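Local coordinates for membrane-bound protease PH1510 (Pyrococcus horikoshii, PDB 6M4B), which cleaves substrates as a membrane-bound serine protease, preferentially near hydrophobic or aromatic amino acids, and can degrade casein and a stomatin homologue in vitro, at residues D28-I33 with R206-S211; I9-Q14 with E35-E40; I95-G100 with L157-A162; I43-T48 with I71-P76. The protein carries 1 engineered substitution. One frame throughout, in Å; residues are numbered along the deposited sequence.

Contact 1: D28-I33 with R206-S211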
loop_
_atom_site.group_PDB
_atom_site.type_symbol
_atom_site.label_atom_id
_atom_site.label_comp_id
_atom_site.label_asym_id
_atom_site.label_seq_id
_atom_site.Cartn_x
_atom_site.Cartn_y
_atom_site.Cartn_z
ATOM N N ASP A 28 -12.697 -9.707 2.332
ATOM C CA ASP A 28 -11.806 -10.896 2.326
ATOM C C ASP A 28 -12.582 -12.180 1.941
ATOM O O ASP A 28 -12.101 -13.000 1.129
ATOM C CB ASP A 28 -11.113 -11.091 3.673
ATOM C CG ASP A 28 -10.101 -12.218 3.669
ATOM O OD1 ASP A 28 -9.450 -12.497 2.647
ATOM O OD2 ASP A 28 -9.923 -12.853 4.740
ATOM N N ARG A 29 -13.766 -12.341 2.525
ATOM C CA ARG A 29 -14.543 -13.571 2.316
ATOM C C ARG A 29 -15.019 -13.644 0.868
ATOM O O ARG A 29 -14.751 -14.645 0.192
ATOM C CB ARG A 29 -15.734 -13.652 3.302
ATOM C CG ARG A 29 -16.591 -14.917 3.204
ATOM C CD ARG A 29 -17.725 -14.955 4.282
ATOM N NE ARG A 29 -18.842 -15.805 3.826
ATOM C CZ ARG A 29 -19.876 -15.407 3.071
ATOM N NH1 ARG A 29 -20.816 -16.290 2.735
ATOM N NH2 ARG A 29 -19.990 -14.151 2.643
ATOM N N TYR A 30 -15.678 -12.576 0.399
ATOM C CA TYR A 30 -16.217 -12.527 -0.965
ATOM C C TYR A 30 -15.114 -12.723 -2.034
ATOM O O TYR A 30 -15.272 -13.458 -3.004
ATOM C CB TYR A 30 -16.920 -11.196 -1.221
ATOM C CG TYR A 30 -18.214 -10.957 -0.472
ATOM C CD1 TYR A 30 -19.187 -11.951 -0.367
ATOM C CD2 TYR A 30 -18.500 -9.707 0.091
ATOM C CE1 TYR A 30 -20.393 -11.717 0.297
ATOM C CE2 TYR A 30 -19.700 -9.459 0.752
ATOM C CZ TYR A 30 -20.648 -10.476 0.860
ATOM O OH TYR A 30 -21.851 -10.254 1.512
ATOM N N ILE A 31 -13.985 -12.064 -1.856
ATOM C CA ILE A 31 -12.901 -12.185 -2.834
ATOM C C ILE A 31 -12.298 -13.586 -2.762
ATOM O O ILE A 31 -11.959 -14.173 -3.791
ATOM C CB ILE A 31 -11.833 -11.076 -2.638
ATOM C CG1 ILE A 31 -12.437 -9.703 -2.911
ATOM C CG2 ILE A 31 -10.636 -11.289 -3.555
ATOM C CD1 ILE A 31 -11.610 -8.526 -2.424
ATOM N N THR A 32 -12.145 -14.130 -1.552
ATOM C CA THR A 32 -11.541 -15.478 -1.413
ATOM C C THR A 32 -12.400 -16.521 -2.133
ATOM O O THR A 32 -11.895 -17.339 -2.930
ATOM C CB THR A 32 -11.323 -15.900 0.067
ATOM O OG1 THR A 32 -10.548 -14.898 0.734
ATOM C CG2 THR A 32 -10.555 -17.205 0.124
ATOM N N ILE A 33 -13.697 -16.439 -1.915
ATOM C CA ILE A 33 -14.632 -17.333 -2.599
ATOM C C ILE A 33 -14.443 -17.265 -4.115
ATOM O O ILE A 33 -14.201 -18.273 -4.765
ATOM C CB ILE A 33 -16.095 -17.021 -2.218
ATOM C CG1 ILE A 33 -16.348 -17.438 -0.771
ATOM C CG2 ILE A 33 -17.053 -17.778 -3.138
ATOM C CD1 ILE A 33 -17.644 -16.907 -0.174
ATOM N N ARG A 206 -23.239 -14.879 -10.737
ATOM C CA ARG A 206 -23.688 -15.501 -9.469
ATOM C C ARG A 206 -23.597 -14.511 -8.308
ATOM O O ARG A 206 -22.605 -13.822 -8.171
ATOM C CB ARG A 206 -22.849 -16.723 -9.142
ATOM C CG ARG A 206 -22.947 -17.838 -10.159
ATOM C CD ARG A 206 -22.046 -18.979 -9.733
ATOM N NE ARG A 206 -22.193 -20.158 -10.594
ATOM C CZ ARG A 206 -21.382 -21.212 -10.573
ATOM N NH1 ARG A 206 -21.599 -22.220 -11.407
ATOM N NH2 ARG A 206 -20.349 -21.263 -9.732
ATOM N N TYR A 207 -24.637 -14.419 -7.500
ATOM C CA TYR A 207 -24.703 -13.466 -6.384
ATOM C C TYR A 207 -24.177 -14.137 -5.135
ATOM O O TYR A 207 -24.490 -15.261 -4.880
ATOM C CB TYR A 207 -26.120 -12.859 -6.231
ATOM C CG TYR A 207 -26.434 -11.878 -7.349
ATOM C CD1 TYR A 207 -26.782 -12.330 -8.602
ATOM C CD2 TYR A 207 -26.314 -10.475 -7.167
ATOM C CE1 TYR A 207 -27.025 -11.440 -9.664
ATOM C CE2 TYR A 207 -26.574 -9.572 -8.221
ATOM C CZ TYR A 207 -26.912 -10.059 -9.474
ATOM O OH TYR A 207 -27.183 -9.250 -10.580
ATOM N N LEU A 208 -23.303 -13.462 -4.406
ATOM C CA LEU A 208 -22.836 -13.959 -3.130
ATOM C C LEU A 208 -23.608 -13.224 -2.084
ATOM O O LEU A 208 -23.796 -11.994 -2.182
ATOM C CB LEU A 208 -21.347 -13.696 -2.919
ATOM C CG LEU A 208 -20.448 -14.456 -3.875
ATOM C CD1 LEU A 208 -19.039 -13.964 -3.701
ATOM C CD2 LEU A 208 -20.533 -15.961 -3.641
ATOM N N ALA A 209 -24.050 -13.976 -1.080
ATOM C CA ALA A 209 -24.901 -13.439 -0.026
ATOM C C ALA A 209 -24.090 -13.327 1.290
ATOM O O ALA A 209 -23.133 -14.078 1.514
ATOM C CB ALA A 209 -26.159 -14.311 0.135
ATOM N N PRO A 210 -24.457 -12.365 2.152
ATOM C CA PRO A 210 -23.801 -12.259 3.469
ATOM C C PRO A 210 -24.139 -13.458 4.350
ATOM O O PRO A 210 -25.293 -13.869 4.369
ATOM C CB PRO A 210 -24.327 -10.925 4.031
ATOM C CG PRO A 210 -25.550 -10.589 3.239
ATOM C CD PRO A 210 -25.491 -11.330 1.933
ATOM N N SER A 211 -23.144 -14.028 5.041
ATOM C CA SER A 211 -23.339 -15.253 5.851
ATOM C C SER A 211 -24.448 -15.196 6.936
ATOM O O SER A 211 -24.415 -14.393 7.869
ATOM C CB SER A 211 -22.006 -15.666 6.473
ATOM O OG SER A 211 -22.153 -16.852 7.220
HETATM O O HOH W 1 -23.549 -9.688 -0.573
#

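Contact 2: I9-Q14 with E35-E40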
loop_
_atom_site.group_PDB
_atom_site.type_symbol
_atom_site.label_atom_id
_atom_site.label_comp_id
_atom_site.label_asym_id
_atom_site.label_seq_id
_atom_site.Cartn_x
_atom_site.Cartn_y
_atom_site.Cartn_z
ATOM N N ILE A 9 -17.345 -17.327 -14.906
ATOM C CA ILE A 9 -18.199 -16.891 -13.824
ATOM C C ILE A 9 -17.802 -15.485 -13.331
ATOM O O ILE A 9 -16.625 -15.229 -13.037
ATOM C CB ILE A 9 -18.112 -17.893 -12.658
ATOM C CG1 ILE A 9 -18.759 -19.213 -13.096
ATOM C CG2 ILE A 9 -18.820 -17.359 -11.428
ATOM C CD1 ILE A 9 -18.392 -20.415 -12.250
ATOM N N VAL A 10 -18.797 -14.621 -13.174
ATOM C CA VAL A 10 -18.624 -13.376 -12.466
ATOM C C VAL A 10 -19.472 -13.387 -11.194
ATOM O O VAL A 10 -20.686 -13.556 -11.244
ATOM C CB VAL A 10 -18.971 -12.155 -13.341
ATOM C CG1 VAL A 10 -18.871 -10.856 -12.539
ATOM C CG2 VAL A 10 -17.987 -12.084 -14.507
ATOM N N TYR A 11 -18.813 -13.183 -10.062
ATOM C CA TYR A 11 -19.528 -13.022 -8.798
ATOM C C TYR A 11 -19.885 -11.568 -8.585
ATOM O O TYR A 11 -19.223 -10.671 -9.115
ATOM C CB TYR A 11 -18.720 -13.569 -7.648
ATOM C CG TYR A 11 -18.699 -15.096 -7.633
ATOM C CD1 TYR A 11 -19.785 -15.817 -7.127
ATOM C CD2 TYR A 11 -17.612 -15.805 -8.122
ATOM C CE1 TYR A 11 -19.768 -17.191 -7.087
ATOM C CE2 TYR A 11 -17.583 -17.190 -8.087
ATOM C CZ TYR A 11 -18.660 -17.877 -7.568
ATOM O OH TYR A 11 -18.640 -19.241 -7.542
ATOM N N VAL A 12 -20.969 -11.351 -7.856
ATOM C CA VAL A 12 -21.455 -10.029 -7.487
ATOM C C VAL A 12 -21.721 -10.081 -5.975
ATOM O O VAL A 12 -22.405 -10.990 -5.524
ATOM C CB VAL A 12 -22.742 -9.650 -8.240
ATOM C CG1 VAL A 12 -23.263 -8.301 -7.822
ATOM C CG2 VAL A 12 -22.503 -9.623 -9.747
ATOM N N ALA A 13 -21.179 -9.132 -5.210
ATOM C CA ALA A 13 -21.545 -8.982 -3.820
ATOM C C ALA A 13 -21.880 -7.546 -3.530
ATOM O O ALA A 13 -21.623 -6.654 -4.336
ATOM C CB ALA A 13 -20.436 -9.467 -2.931
ATOM N N GLN A 14 -22.484 -7.329 -2.385
ATOM C CA GLN A 14 -22.939 -6.014 -1.985
ATOM C C GLN A 14 -22.218 -5.687 -0.698
ATOM O O GLN A 14 -22.139 -6.541 0.198
ATOM C CB GLN A 14 -24.413 -6.000 -1.704
ATOM C CG GLN A 14 -25.316 -6.287 -2.880
ATOM C CD GLN A 14 -26.760 -5.963 -2.581
ATOM O OE1 GLN A 14 -27.223 -4.851 -2.835
ATOM N NE2 GLN A 14 -27.478 -6.928 -2.027
ATOM N N GLU A 35 -11.943 -16.155 -5.886
ATOM C CA GLU A 35 -10.594 -16.676 -6.278
ATOM C C GLU A 35 -10.578 -18.227 -6.245
ATOM O O GLU A 35 -10.117 -18.870 -7.174
ATOM C CB GLU A 35 -9.493 -16.207 -5.294
ATOM C CG GLU A 35 -9.084 -14.741 -5.327
ATOM C CD GLU A 35 -8.130 -14.353 -4.190
ATOM O OE1 GLU A 35 -8.281 -14.834 -3.039
ATOM O OE2 GLU A 35 -7.240 -13.515 -4.429
ATOM N N GLN A 36 -11.102 -18.808 -5.170
ATOM C CA GLN A 36 -11.179 -20.280 -5.062
ATOM C C GLN A 36 -11.953 -20.914 -6.200
ATOM O O GLN A 36 -11.548 -21.973 -6.651
ATOM C CB GLN A 36 -11.789 -20.720 -3.743
ATOM C CG GLN A 36 -10.754 -20.761 -2.625
ATOM C CD GLN A 36 -11.395 -20.737 -1.243
ATOM O OE1 GLN A 36 -12.627 -20.817 -1.108
ATOM N NE2 GLN A 36 -10.562 -20.664 -0.209
ATOM N N ASP A 37 -13.014 -20.252 -6.694
ATOM C CA ASP A 37 -13.769 -20.752 -7.871
ATOM C C ASP A 37 -13.193 -20.324 -9.231
ATOM O O ASP A 37 -13.807 -20.589 -10.250
ATOM C CB ASP A 37 -15.264 -20.408 -7.779
ATOM C CG ASP A 37 -15.908 -20.844 -6.431
ATOM O OD1 ASP A 37 -15.277 -21.611 -5.661
ATOM O OD2 ASP A 37 -17.056 -20.431 -6.141
ATOM N N ASN A 38 -11.990 -19.749 -9.272
ATOM C CA ASN A 38 -11.386 -19.240 -10.534
ATOM C C ASN A 38 -12.331 -18.343 -11.337
ATOM O O ASN A 38 -12.375 -18.422 -12.591
ATOM C CB ASN A 38 -10.891 -20.374 -11.463
ATOM C CG ASN A 38 -9.871 -21.265 -10.803
ATOM O OD1 ASN A 38 -10.122 -22.447 -10.555
ATOM N ND2 ASN A 38 -8.718 -20.698 -10.478
ATOM N N ALA A 39 -13.049 -17.480 -10.634
ATOM C CA ALA A 39 -13.915 -16.518 -11.318
ATOM C C ALA A 39 -13.123 -15.617 -12.270
ATOM O O ALA A 39 -11.932 -15.341 -12.058
ATOM C CB ALA A 39 -14.680 -15.679 -10.324
ATOM N N GLU A 40 -13.814 -15.172 -13.308
ATOM C CA GLU A 40 -13.316 -14.205 -14.258
ATOM C C GLU A 40 -13.119 -12.828 -13.596
ATOM O O GLU A 40 -12.286 -12.060 -14.026
ATOM C CB GLU A 40 -14.317 -14.105 -15.419
ATOM C CG GLU A 40 -14.045 -13.045 -16.482
ATOM C CD GLU A 40 -12.772 -13.272 -17.229
ATOM O OE1 GLU A 40 -12.280 -12.330 -17.886
ATOM O OE2 GLU A 40 -12.228 -14.387 -17.129
#

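Contact 3: I95-G100 with L157-A162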
loop_
_atom_site.group_PDB
_atom_site.type_symbol
_atom_site.label_atom_id
_atom_site.label_comp_id
_atom_site.label_asym_id
_atom_site.label_seq_id
_atom_site.Cartn_x
_atom_site.Cartn_y
_atom_site.Cartn_z
ATOM N N ILE A 95 -13.475 0.619 -12.188
ATOM C CA ILE A 95 -14.504 1.293 -11.446
ATOM C C ILE A 95 -15.635 1.550 -12.396
ATOM O O ILE A 95 -15.421 2.099 -13.475
ATOM C CB ILE A 95 -14.040 2.656 -10.851
ATOM C CG1 ILE A 95 -12.789 2.495 -9.966
ATOM C CG2 ILE A 95 -15.149 3.248 -10.012
ATOM C CD1 ILE A 95 -12.040 3.809 -9.764
ATOM N N ALA A 96 -16.825 1.224 -11.939
ATOM C CA ALA A 96 -18.060 1.569 -12.620
ATOM C C ALA A 96 -18.967 2.339 -11.662
ATOM O O ALA A 96 -19.009 2.041 -10.453
ATOM C CB ALA A 96 -18.755 0.305 -13.083
ATOM N N MET A 97 -19.684 3.299 -12.209
ATOM C CA MET A 97 -20.711 4.043 -11.442
ATOM C C MET A 97 -22.115 4.039 -12.115
ATOM O O MET A 97 -22.231 4.204 -13.305
ATOM C CB MET A 97 -20.252 5.482 -11.197
ATOM C CG MET A 97 -19.014 5.606 -10.284
ATOM S SD MET A 97 -18.522 7.321 -10.102
ATOM C CE MET A 97 -19.758 7.881 -8.940
ATOM N N ALA A 98 -23.139 3.751 -11.335
ATOM C CA ALA A 98 -24.535 3.894 -11.797
ATOM C C ALA A 98 -24.893 5.374 -11.897
ATOM O O ALA A 98 -24.320 6.176 -11.157
ATOM C CB ALA A 98 -25.479 3.226 -10.824
ATOM N N PRO A 99 -25.786 5.756 -12.837
ATOM C CA PRO A 99 -26.190 7.180 -12.858
ATOM C C PRO A 99 -26.862 7.525 -11.542
ATOM O O PRO A 99 -27.410 6.618 -10.879
ATOM C CB PRO A 99 -27.152 7.269 -14.040
ATOM C CG PRO A 99 -26.763 6.119 -14.939
ATOM C CD PRO A 99 -26.358 5.014 -13.977
ATOM N N GLY A 100 -26.677 8.779 -11.111
ATOM C CA GLY A 100 -27.147 9.263 -9.806
ATOM C C GLY A 100 -26.299 8.900 -8.602
ATOM O O GLY A 100 -26.779 8.923 -7.460
ATOM N N LEU A 157 -17.707 14.020 -7.329
ATOM C CA LEU A 157 -18.020 13.966 -8.760
ATOM C C LEU A 157 -19.238 13.115 -8.999
ATOM O O LEU A 157 -19.484 12.184 -8.260
ATOM C CB LEU A 157 -16.855 13.413 -9.593
ATOM C CG LEU A 157 -15.560 14.253 -9.618
ATOM C CD1 LEU A 157 -14.522 13.561 -10.490
ATOM C CD2 LEU A 157 -15.761 15.718 -10.058
ATOM N N THR A 158 -19.985 13.453 -10.048
ATOM C CA THR A 158 -21.078 12.593 -10.571
ATOM C C THR A 158 -20.419 11.530 -11.468
ATOM O O THR A 158 -19.248 11.683 -11.819
ATOM C CB THR A 158 -22.065 13.402 -11.453
ATOM O OG1 THR A 158 -21.343 13.938 -12.556
ATOM C CG2 THR A 158 -22.753 14.573 -10.638
ATOM N N PRO A 159 -21.181 10.505 -11.912
ATOM C CA PRO A 159 -20.598 9.490 -12.805
ATOM C C PRO A 159 -20.008 10.011 -14.059
ATOM O O PRO A 159 -18.901 9.643 -14.423
ATOM C CB PRO A 159 -21.787 8.562 -13.096
ATOM C CG PRO A 159 -22.598 8.656 -11.837
ATOM C CD PRO A 159 -22.545 10.118 -11.486
ATOM N N GLU A 160 -20.701 10.943 -14.681
ATOM C CA GLU A 160 -20.333 11.498 -15.985
ATOM C C GLU A 160 -19.103 12.415 -15.853
ATOM O O GLU A 160 -18.244 12.428 -16.714
ATOM C CB GLU A 160 -21.561 12.236 -16.604
ATOM C CG GLU A 160 -22.935 11.451 -16.504
ATOM C CD GLU A 160 -23.694 11.451 -15.110
ATOM O OE1 GLU A 160 -24.360 10.480 -14.704
ATOM O OE2 GLU A 160 -23.684 12.443 -14.389
ATOM N N GLU A 161 -18.996 13.172 -14.756
ATOM C CA GLU A 161 -17.778 13.974 -14.469
ATOM C C GLU A 161 -16.587 13.048 -14.216
ATOM O O GLU A 161 -15.515 13.215 -14.769
ATOM C CB GLU A 161 -17.995 14.873 -13.251
ATOM C CG GLU A 161 -19.002 15.983 -13.502
ATOM C CD GLU A 161 -19.527 16.627 -12.230
ATOM O OE1 GLU A 161 -20.069 17.733 -12.372
ATOM O OE2 GLU A 161 -19.378 16.067 -11.107
ATOM N N ALA A 162 -16.822 12.032 -13.406
ATOM C CA ALA A 162 -15.794 11.056 -13.070
ATOM C C ALA A 162 -15.318 10.340 -14.313
ATOM O O ALA A 162 -14.124 10.048 -14.415
ATOM C CB ALA A 162 -16.327 10.074 -12.019
#

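Contact 4: I43-T48 with I71-P76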
loop_
_atom_site.group_PDB
_atom_site.type_symbol
_atom_site.label_atom_id
_atom_site.label_comp_id
_atom_site.label_asym_id
_atom_site.label_seq_id
_atom_site.Cartn_x
_atom_site.Cartn_y
_atom_site.Cartn_z
ATOM N N ILE A 43 -17.538 -8.465 -8.881
ATOM C CA ILE A 43 -18.096 -7.127 -8.852
ATOM C C ILE A 43 -18.612 -6.887 -7.433
ATOM O O ILE A 43 -19.329 -7.701 -6.869
ATOM C CB ILE A 43 -19.259 -6.943 -9.819
ATOM C CG1 ILE A 43 -18.761 -7.106 -11.274
ATOM C CG2 ILE A 43 -19.891 -5.551 -9.636
ATOM C CD1 ILE A 43 -19.882 -7.326 -12.281
ATOM N N ILE A 44 -18.196 -5.773 -6.853
ATOM C CA ILE A 44 -18.625 -5.397 -5.542
ATOM C C ILE A 44 -19.402 -4.132 -5.687
ATOM O O ILE A 44 -18.855 -3.114 -6.071
ATOM C CB ILE A 44 -17.444 -5.300 -4.592
ATOM C CG1 ILE A 44 -16.939 -6.725 -4.373
ATOM C CG2 ILE A 44 -17.869 -4.623 -3.295
ATOM C CD1 ILE A 44 -15.674 -6.816 -3.596
ATOM N N GLU A 45 -20.702 -4.242 -5.394
ATOM C CA GLU A 45 -21.634 -3.123 -5.424
ATOM C C GLU A 45 -21.470 -2.360 -4.106
ATOM O O GLU A 45 -21.765 -2.892 -3.040
ATOM C CB GLU A 45 -23.068 -3.610 -5.588
ATOM C CG GLU A 45 -23.361 -4.120 -6.997
ATOM C CD GLU A 45 -24.725 -4.806 -7.132
ATOM O OE1 GLU A 45 -25.387 -5.031 -6.098
ATOM O OE2 GLU A 45 -25.128 -5.141 -8.270
ATOM N N LEU A 46 -20.932 -1.150 -4.187
ATOM C CA LEU A 46 -20.451 -0.453 -3.004
ATOM C C LEU A 46 -21.262 0.806 -2.762
ATOM O O LEU A 46 -21.550 1.544 -3.678
ATOM C CB LEU A 46 -18.968 -0.081 -3.154
ATOM C CG LEU A 46 -18.313 0.647 -1.970
ATOM C CD1 LEU A 46 -18.137 -0.292 -0.789
ATOM C CD2 LEU A 46 -16.988 1.211 -2.413
ATOM N N ASP A 47 -21.687 0.986 -1.513
ATOM C CA ASP A 47 -22.394 2.191 -1.072
ATOM C C ASP A 47 -21.895 2.478 0.356
ATOM O O ASP A 47 -22.194 1.739 1.308
ATOM C CB ASP A 47 -23.913 1.970 -1.096
ATOM C CG ASP A 47 -24.712 3.246 -0.813
ATOM O OD1 ASP A 47 -24.128 4.350 -0.815
ATOM O OD2 ASP A 47 -25.954 3.158 -0.663
ATOM N N THR A 48 -21.089 3.514 0.492
ATOM C CA THR A 48 -20.493 3.806 1.791
ATOM C C THR A 48 -20.290 5.296 1.941
ATOM O O THR A 48 -19.988 5.978 0.967
ATOM C CB THR A 48 -19.164 3.062 1.987
ATOM O OG1 THR A 48 -18.657 3.316 3.301
ATOM C CG2 THR A 48 -18.096 3.475 0.955
ATOM N N ILE A 71 -13.924 -5.429 -9.433
ATOM C CA ILE A 71 -14.582 -4.283 -10.038
ATOM C C ILE A 71 -15.383 -3.646 -8.905
ATOM O O ILE A 71 -16.195 -4.313 -8.273
ATOM C CB ILE A 71 -15.473 -4.702 -11.213
ATOM C CG1 ILE A 71 -14.596 -5.339 -12.294
ATOM C CG2 ILE A 71 -16.203 -3.492 -11.775
ATOM C CD1 ILE A 71 -15.358 -5.941 -13.443
ATOM N N ILE A 72 -15.159 -2.356 -8.674
ATOM C CA ILE A 72 -15.915 -1.627 -7.687
ATOM C C ILE A 72 -17.005 -0.887 -8.452
ATOM O O ILE A 72 -16.712 -0.137 -9.373
ATOM C CB ILE A 72 -15.016 -0.665 -6.862
ATOM C CG1 ILE A 72 -13.964 -1.459 -6.063
ATOM C CG2 ILE A 72 -15.863 0.161 -5.937
ATOM C CD1 ILE A 72 -14.488 -2.391 -5.013
ATOM N N TYR A 73 -18.255 -1.156 -8.072
ATOM C CA TYR A 73 -19.415 -0.664 -8.768
ATOM C C TYR A 73 -20.218 0.124 -7.764
ATOM O O TYR A 73 -20.791 -0.446 -6.837
ATOM C CB TYR A 73 -20.239 -1.802 -9.334
ATOM C CG TYR A 73 -21.490 -1.449 -10.163
ATOM C CD1 TYR A 73 -21.630 -0.222 -10.783
ATOM C CD2 TYR A 73 -22.529 -2.381 -10.326
ATOM C CE1 TYR A 73 -22.730 0.073 -11.562
ATOM C CE2 TYR A 73 -23.663 -2.090 -11.101
ATOM C CZ TYR A 73 -23.746 -0.887 -11.747
ATOM O OH TYR A 73 -24.851 -0.576 -12.537
ATOM N N VAL A 74 -20.223 1.435 -7.955
ATOM C CA VAL A 74 -20.937 2.322 -7.065
ATOM C C VAL A 74 -22.425 2.269 -7.452
ATOM O O VAL A 74 -22.850 2.770 -8.508
ATOM C CB VAL A 74 -20.417 3.773 -7.128
ATOM C CG1 VAL A 74 -21.041 4.573 -5.967
ATOM C CG2 VAL A 74 -18.888 3.794 -7.028
ATOM N N TYR A 75 -23.198 1.650 -6.583
ATOM C CA TYR A 75 -24.528 1.139 -6.924
ATOM C C TYR A 75 -25.263 0.805 -5.608
ATOM O O TYR A 75 -24.599 0.345 -4.650
ATOM C CB TYR A 75 -24.354 -0.118 -7.791
ATOM C CG TYR A 75 -25.625 -0.804 -8.208
ATOM C CD1 TYR A 75 -26.248 -1.738 -7.362
ATOM C CD2 TYR A 75 -26.197 -0.553 -9.457
ATOM C CE1 TYR A 75 -27.419 -2.386 -7.751
ATOM C CE2 TYR A 75 -27.381 -1.181 -9.853
ATOM C CZ TYR A 75 -27.970 -2.095 -8.996
ATOM O OH TYR A 75 -29.104 -2.713 -9.374
ATOM N N PRO A 76 -26.613 0.980 -5.565
ATOM C CA PRO A 76 -27.588 1.385 -6.610
ATOM C C PRO A 76 -27.613 2.860 -6.800
ATOM O O PRO A 76 -26.932 3.556 -6.063
ATOM C CB PRO A 76 -28.946 0.934 -6.037
ATOM C CG PRO A 76 -28.742 0.968 -4.566
ATOM C CD PRO A 76 -27.303 0.567 -4.322
HETATM O O HOH W 2 -24.326 -1.537 -2.657
#

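Contact 1: D28-I33 with R206-S211
Tyr-30 and Leu-208 bring the two backbones nearest, 7.1 Å from CA to CA, where helix 21-36 passes the chain running out of strand 204-207. The ClpP/crotonase-type fold of this protease domain places the helix against its parallel sheet, of which 204-207 is an outermost strand within the chain. The side chains of Tyr-30 and Leu-208 run past one another head to tail, with ring atom CD1 of Tyr-30 3.8 Å from CB of Leu-208. One turn on, Ile-33 meets the other end of the same leucine, its CG2 lying 4.0 Å from Leu-208 CD2. The phenol end of Tyr-30 rests against Pro-210, OH to CA 3.4 Å. A water joins the same hydroxyl, at 2.7 Å from OH, to the backbone carbonyl of Leu-208, to which it donates. Tyr-30 also packs on Ala-13 of strand 9-16, the neighbour of 204-207 in the sheet, while a salt bridge from Asp-28 to Arg-62 ties this helix to helix 53-64. Arg-29 reaches the loop with CG anti to the backbone N (chi1 -178°) and its chain extended as far as NE. Ala-209 O lies at the guanidinium edge, in its plane, and accepts two weak hydrogen bonds, 3.4 Å from Arg-29 NH1 and 3.3 Å from Arg-29 NH2. The flat group is itself layered: CB of the poorly ordered Ser-211 sits over one face, offset toward the rim, and CD1 of Ile-33 over the centre of the opposite one.

Contact 2: I9-Q14 with E35-E40
The ring of Tyr-11 meets Ala-39 CB at its edge, near the ring plane, with CD2 3.7 Å from that methyl, while Ile-9 CG2 lies over one face, offset toward the rim. Asp-37 comes to the phenol end: the two side chains cross at about a right angle, with ring and carboxylate planes 53° apart. Tyr-11 OH donates to Asp-37 OD2; the modelled 2.4 Å between these oxygens is very short, so the exact length is doubtful. The hydroxyl also accepts a weak hydrogen bond from Arg-206 NH2.

The helical torsions break off at Asp-37, and a Schellman motif ends helix 21-36 here: Asn-38, with positive phi, is the C-prime residue, its N 2.9 Å from Glu-35 O, and Ala-39 N bonds to Ala-34 O. Glu-40 N donates to Ile-9 O at 2.8 Å, and Ala-39 CB touches the same carbonyl oxygen at 3.4 Å. At the far end of its side chain, Glu-40 OE1 accepts a hydrogen bond from Asn-199 N.

The contact joins parts of the beta-alpha-beta unit formed by strand 9-16, helix 21-36 and strand 41-47. Strand 9-16 runs between strands 41-47 and 204-207, and Tyr-11 also packs on Ala-34 of the helix.

Contact 3: I95-G100 with L157-A162
Met-97, at the end of strand 94-97, turns toward Pro-159, and its side chain lies roughly perpendicular to the proline's. CB of Met-97 lies 3.9 Å from Pro-159 CB. Farther out, Met-97 SD is 4.0 Å from CB of Ala-162, and a bend at chi3 (77°) places the methyl CE 4.1 Å from Pro-159 CG. Ala-98 contributes its backbone: the carbonyl O comes within 3.1 Å of Pro-159 CG, a tight approach, and also accepts from Thr-101 OG1.

Pro-159 opens helix 159-164, whose N-terminus is closed by a capping box. Thr-158 is the N-cap; its N donates to Glu-161 OE2 at 2.9 Å, on the anti side of the carboxylate and 34° out of its plane, while Glu-161 N returns a weak bond to Thr-158 OG1. This helix start packs against the end of a strand of the parallel sheet, with Ile-103 of strand 102-104 touching Met-97, Leu-157 and Ala-162.

Past the strand, Pro-99 CA approaches Glu-160 OE1 at 4.2 Å. Gly-100 N sits 4.1 Å from Pro-159 CG.

Contact 4: I43-T48 with I71-P76
Two parallel strands of a beta-alpha-beta unit, 41-47 and 70-74 linked through helix 53-64, pair here from Ile-43 with Ile-71 to Leu-46 with Val-74, the axes of 43-47 and 71-74 inclined by 36°. The ladder begins with Ile-44 N to Ile-71 O at 2.9 Å. Tyr-73 then bonds both ways, its N to Ile-44 O at 2.9 Å and its O to Leu-46 N at 2.7 Å. The last rung, Tyr-75 N to Leu-46 O, is weak at 3.3 Å. Beside this rung a water donates to Tyr-75 O and, weakly, to Glu-45 O.

On one face Ile-43, Glu-45 and Tyr-73 point the same way, with Ile-43 CG2 against Tyr-73 CB. Tyr-75 puts its CB over the centre of the Tyr-73 ring; its own ring lies beside the Glu-45 carboxylate, planes 31° apart, with CD1 3.4 Å from Glu-45 CD. On the other face Leu-46 CD2 touches Ile-72 CG2 at 3.8 Å.

Asp-47 OD1 accepts from Ser-80 N, and the Leu-46 side chain is about 10 Å from that of Ala-83, the engineered residue at the nucleophile position. Strand 9-16 flanks 41-47 and strand 94-97 flanks 70-74, while helix 175-182 packs on Ile-43, Glu-45 and Tyr-73.

Overall arrangement
All four contacts reach one parallel sheet whose strands lie in the order 170-171, 94-97, 70-74, 41-47, 9-16, 204-207. Contacts 1 and 2 share helix 21-36, have centres about 8 Å apart and touch through strands 204-207 and 9-16. Contact 4 links the middle strands, its centre about 15 Å from that of contact 2 and about 11 Å from that of contact 3, touching both through probable backbone hydrogen bonds. Contacts 1 and 3 lie farthest apart, about 25 Å between centres. Along the chain, contacts 2, 4 and 3 close in series; contact 1 crosses contact 2 and encloses the other two, so the C-terminal strand returns beside the first, at the opposite end of the sheet from 170-171.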